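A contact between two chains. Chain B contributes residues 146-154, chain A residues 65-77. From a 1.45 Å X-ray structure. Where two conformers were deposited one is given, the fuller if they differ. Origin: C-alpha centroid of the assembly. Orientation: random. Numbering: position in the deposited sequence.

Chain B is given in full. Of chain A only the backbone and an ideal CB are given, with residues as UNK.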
# COMPACT_ATOMS: atom_id res chain seq x y z
N GLY B 146 1.23 2.26 18.91
CA GLY B 146 2.20 1.21 19.12
C GLY B 146 3.22 1.01 18.02
O GLY B 146 3.88 0.00 17.97
N TYR B 147 3.31 1.96 17.10
CA TYR B 147 4.34 1.88 16.06
C TYR B 147 5.66 2.40 16.60
O TYR B 147 5.66 3.31 17.42
CB TYR B 147 3.97 2.78 14.88
CG TYR B 147 2.80 2.32 14.02
CD1 TYR B 147 1.52 2.22 14.52
CD2 TYR B 147 2.96 2.14 12.65
CE1 TYR B 147 0.45 1.82 13.72
CE2 TYR B 147 1.90 1.80 11.85
CZ TYR B 147 0.66 1.61 12.35
OH TYR B 147 -0.43 1.26 11.57
N ARG B 148 6.78 1.84 16.14
CA ARG B 148 8.07 2.40 16.57
C ARG B 148 8.19 3.74 15.92
O ARG B 148 7.75 3.94 14.76
CB ARG B 148 9.34 1.71 16.03
CG ARG B 148 9.52 0.31 16.06
CD ARG B 148 9.45 -0.47 17.33
NE ARG B 148 8.96 -1.66 16.64
CZ ARG B 148 9.65 -2.73 16.28
NH1 ARG B 148 10.89 -2.96 16.72
NH2 ARG B 148 9.03 -3.64 15.55
N VAL B 149 8.78 4.65 16.65
CA VAL B 149 9.03 5.99 16.19
C VAL B 149 10.51 6.28 15.98
O VAL B 149 10.85 7.19 15.28
CB VAL B 149 8.39 6.96 17.18
CG1 VAL B 149 9.00 8.32 17.11
CG2 VAL B 149 6.86 6.98 16.95
N THR B 150 11.38 5.49 16.60
CA THR B 150 12.81 5.64 16.51
C THR B 150 13.39 4.32 16.03
O THR B 150 12.92 3.23 16.44
CB THR B 150 13.41 6.01 17.86
OG1 THR B 150 12.78 7.22 18.33
CG2 THR B 150 14.91 6.23 17.76
N SER B 151 14.43 4.36 15.19
CA SER B 151 14.99 3.13 14.69
C SER B 151 15.48 2.23 15.85
O SER B 151 16.14 2.67 16.77
CB SER B 151 16.24 3.40 13.85
OG SER B 151 16.73 2.19 13.30
N PRO B 152 15.15 0.91 15.76
CA PRO B 152 15.72 -0.04 16.71
C PRO B 152 17.24 -0.21 16.59
O PRO B 152 17.85 -0.61 17.56
CB PRO B 152 15.02 -1.36 16.35
CG PRO B 152 13.73 -0.92 15.78
CD PRO B 152 14.10 0.28 14.94
N ARG B 153 17.80 0.14 15.43
CA ARG B 153 19.21 -0.08 15.22
C ARG B 153 20.09 1.00 15.84
O ARG B 153 19.80 2.18 15.67
CB ARG B 153 19.49 -0.18 13.71
CG ARG B 153 20.89 -0.72 13.42
CD ARG B 153 21.25 -0.68 11.94
NE ARG B 153 20.40 -1.49 11.04
CZ ARG B 153 20.57 -2.81 10.84
NH1 ARG B 153 21.45 -3.50 11.51
NH2 ARG B 153 19.78 -3.43 9.97
N LYS B 154 21.16 0.60 16.48
CA LYS B 154 22.11 1.59 17.01
C LYS B 154 22.72 2.38 15.84
O LYS B 154 23.15 1.78 14.84
CB LYS B 154 23.20 0.91 17.80
CG LYS B 154 24.14 1.89 18.51
CD LYS B 154 25.12 1.11 19.29
CE LYS B 154 26.16 2.04 19.97
NZ LYS B 154 27.18 1.29 20.73
N UNK A 65 21.85 -1.20 1.40
CA UNK A 65 21.14 -0.20 2.19
C UNK A 65 21.48 -0.35 3.66
O UNK A 65 21.68 0.66 4.37
CB UNK A 65 19.63 -0.32 1.98
N UNK A 66 21.50 -1.57 4.16
CA UNK A 66 21.87 -1.75 5.57
C UNK A 66 23.28 -1.22 5.84
O UNK A 66 23.54 -0.52 6.82
CB UNK A 66 21.78 -3.23 5.96
N UNK A 67 24.20 -1.54 4.94
CA UNK A 67 25.60 -1.16 5.13
C UNK A 67 25.80 0.32 5.08
O UNK A 67 26.56 0.88 5.90
CB UNK A 67 26.49 -1.82 4.07
N UNK A 68 25.13 0.97 4.15
CA UNK A 68 25.37 2.41 3.92
C UNK A 68 24.45 3.34 4.69
O UNK A 68 24.87 4.41 5.13
CB UNK A 68 25.23 2.72 2.43
N UNK A 69 23.18 2.94 4.85
CA UNK A 69 22.20 3.78 5.50
C UNK A 69 21.88 3.33 6.94
O UNK A 69 21.25 4.08 7.69
CB UNK A 69 20.92 3.80 4.66
N UNK A 70 22.29 2.14 7.31
CA UNK A 70 21.86 1.57 8.58
C UNK A 70 20.38 1.19 8.55
O UNK A 70 19.73 1.12 9.61
CB UNK A 70 22.13 2.56 9.72
N UNK A 71 19.82 0.95 7.36
CA UNK A 71 18.42 0.63 7.20
C UNK A 71 17.96 -0.45 8.18
O UNK A 71 18.64 -1.42 8.41
CB UNK A 71 18.15 0.18 5.76
N UNK A 72 16.81 -0.20 8.77
CA UNK A 72 16.16 -1.19 9.63
C UNK A 72 14.68 -1.07 9.35
O UNK A 72 14.11 0.02 9.39
CB UNK A 72 16.48 -0.98 11.11
N UNK A 73 14.04 -2.19 9.04
CA UNK A 73 12.64 -2.22 8.68
C UNK A 73 11.79 -2.86 9.76
O UNK A 73 12.18 -3.86 10.36
CB UNK A 73 12.45 -2.97 7.36
N UNK A 74 10.58 -2.38 9.91
CA UNK A 74 9.59 -2.97 10.77
C UNK A 74 8.32 -3.28 9.99
O UNK A 74 7.94 -2.54 9.06
CB UNK A 74 9.29 -2.04 11.95
N UNK A 75 7.66 -4.38 10.37
CA UNK A 75 6.35 -4.75 9.85
C UNK A 75 5.37 -4.16 10.83
O UNK A 75 5.32 -4.57 11.99
CB UNK A 75 6.18 -6.26 9.69
N UNK A 76 4.60 -3.18 10.38
CA UNK A 76 3.65 -2.48 11.23
C UNK A 76 2.23 -3.02 11.13
O UNK A 76 1.44 -2.91 12.08
CB UNK A 76 3.65 -0.99 10.88
N UNK A 77 1.86 -3.53 9.97
CA UNK A 77 0.56 -4.19 9.78
C UNK A 77 0.77 -5.23 8.72
O UNK A 77 1.57 -5.05 7.81
CB UNK A 77 -0.55 -3.21 9.39

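At positions 65, 67, 68 and 69, all helical, the ideal CB has no chain B atom within 5.5 Å. Chain B therefore sets no requirement there, and any helix-compatible residue would suit; the deposited residues are A65(A), E67(A), T68(A) and L69(A).

Position 66 differs. Its CA-to-CB bond points sideways, yet the ideal CB lies 4.5 Å from NH2 of R153(B), whose guanidinium offers a flat face as well as donors. A compact aliphatic group could pack on that face, and an acidic side chain could answer the charge. The residue is V66(A), with chi1 t; its CG1 lies over one face of the guanidinium, 3.7 Å from NH2 of R153(B).

At position 70 the phi/psi pair of 70/24 favours glycine by itself, with asparagine the usual second candidate. The ideal CB falls 4.0 Å from CD of R153(B), close but not prohibitive. The residue is G70(A). Its carbonyl O receives a weak hydrogen bond from NE of R153(B), 3.1 Å away with an angle of 126° at the hydrogen.

Position 71 points its CB away from chain B, which leaves the side chain unspecified from this side; its backbone does the work. NH2 of R153(B) donates to O of position 71 at 2.8 Å and 148°, while NE of R153(B) adds a weak bond to the same O at 3.2 Å. Both acceptors, at 70 and 71, lie near the guanidinium plane, leaving its faces free for packing. The residue is S71(A).

Position 72 points toward chain B, its ideal CB 3.9 Å from OG of S151(B) and 4.0 Å from NE of R153(B). A proline ring beside a guanidinium face suits a broad, flat side chain; an aromatic fits best, though a long aliphatic could serve. The residue is Y72(A), chi1 t. CB of P152(B) sits 4.0 Å from the centroid of the Y72(A) ring, 21° off its normal, a CH-pi contact. CD2 of Y72(A) lies 3.7 Å from NH2 of R153(B), over the guanidinium face opposite V66(A).

Positions 73 and 75 point away, so chain B does not choose between side chains; they are W73(A) and I75(A). A water links O of I75(A) (2.9 Å) to NH2 of R148(B) (3.0 Å).

Position 74 points toward NH2 of R148(B), 3.9 Å from the ideal CB. Small polar, acidic or beta-branched residues would suit. In T74(A), CG2 covers one guanidinium face, 3.6 Å from NH2 of R148(B).

At 76 the ideal CB is a tight 3.4 Å from CE2 of Y147(B). N and O of R148(B) are beyond direct reach, so a short acceptor could meet them only through water. OD1 of D76(A) accepts from OG1 of T74(A) at 2.8 Å. One water donates to OD1 of D76(A) (2.8 Å) and O of R148(B) (3.2 Å); another donates to OD1 of D76(A) (2.6 Å) and accepts a weak bond from N of R148(B) (3.4 Å).

The ideal CB at 77 points sideways, 5.0 Å from OH of Y147(B); many residues would fit, and it is A77(A).

Chain A, residues 65-77: AVETLGSYWTIDA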
# COMPACT_ATOMS: atom_id res chain seq x y z
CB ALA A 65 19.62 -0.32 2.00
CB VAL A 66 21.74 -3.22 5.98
CG1 VAL A 66 22.41 -3.54 7.37
CG2 VAL A 66 20.26 -3.61 5.95
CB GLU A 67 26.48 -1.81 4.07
CG GLU A 67 26.58 -3.28 4.24
CD GLU A 67 27.33 -3.99 3.13
OE1 GLU A 67 27.49 -3.38 2.04
OE2 GLU A 67 27.63 -5.18 3.35
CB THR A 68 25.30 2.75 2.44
OG1 THR A 68 23.98 2.58 1.96
CG2 THR A 68 26.29 1.90 1.61
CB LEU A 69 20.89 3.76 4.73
CG LEU A 69 20.90 4.13 3.23
CD1 LEU A 69 19.54 4.01 2.64
CD2 LEU A 69 21.50 5.55 3.07
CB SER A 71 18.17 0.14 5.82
OG SER A 71 18.46 1.16 4.87
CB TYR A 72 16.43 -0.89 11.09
CG TYR A 72 16.09 -2.06 12.02
CD1 TYR A 72 14.78 -2.30 12.42
CD2 TYR A 72 17.07 -2.94 12.43
CE1 TYR A 72 14.48 -3.39 13.23
CE2 TYR A 72 16.78 -4.02 13.30
CZ TYR A 72 15.47 -4.23 13.67
OH TYR A 72 15.12 -5.31 14.50
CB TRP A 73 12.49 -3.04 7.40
CG TRP A 73 13.01 -2.42 6.19
CD1 TRP A 73 12.28 -1.64 5.33
CD2 TRP A 73 14.31 -2.56 5.60
NE1 TRP A 73 13.07 -1.24 4.28
CE2 TRP A 73 14.31 -1.81 4.41
CE3 TRP A 73 15.48 -3.22 5.98
CZ2 TRP A 73 15.43 -1.76 3.56
CZ3 TRP A 73 16.58 -3.16 5.13
CH2 TRP A 73 16.54 -2.43 3.94
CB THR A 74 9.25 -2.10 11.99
OG1 THR A 74 8.70 -0.85 11.57
CG2 THR A 74 10.50 -1.85 12.83
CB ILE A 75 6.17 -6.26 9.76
CG1 ILE A 75 7.15 -6.89 8.76
CG2 ILE A 75 4.72 -6.60 9.44
CD1 ILE A 75 7.10 -8.43 8.66
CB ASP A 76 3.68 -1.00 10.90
CG ASP A 76 5.07 -0.40 11.00
OD1 ASP A 76 5.89 -0.90 11.82
OD2 ASP A 76 5.34 0.56 10.29
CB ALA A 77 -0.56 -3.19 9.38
O HOH W 1 6.27 -3.25 14.38
O HOH W 2 7.08 1.20 13.24
O HOH W 3 5.81 -0.89 14.45
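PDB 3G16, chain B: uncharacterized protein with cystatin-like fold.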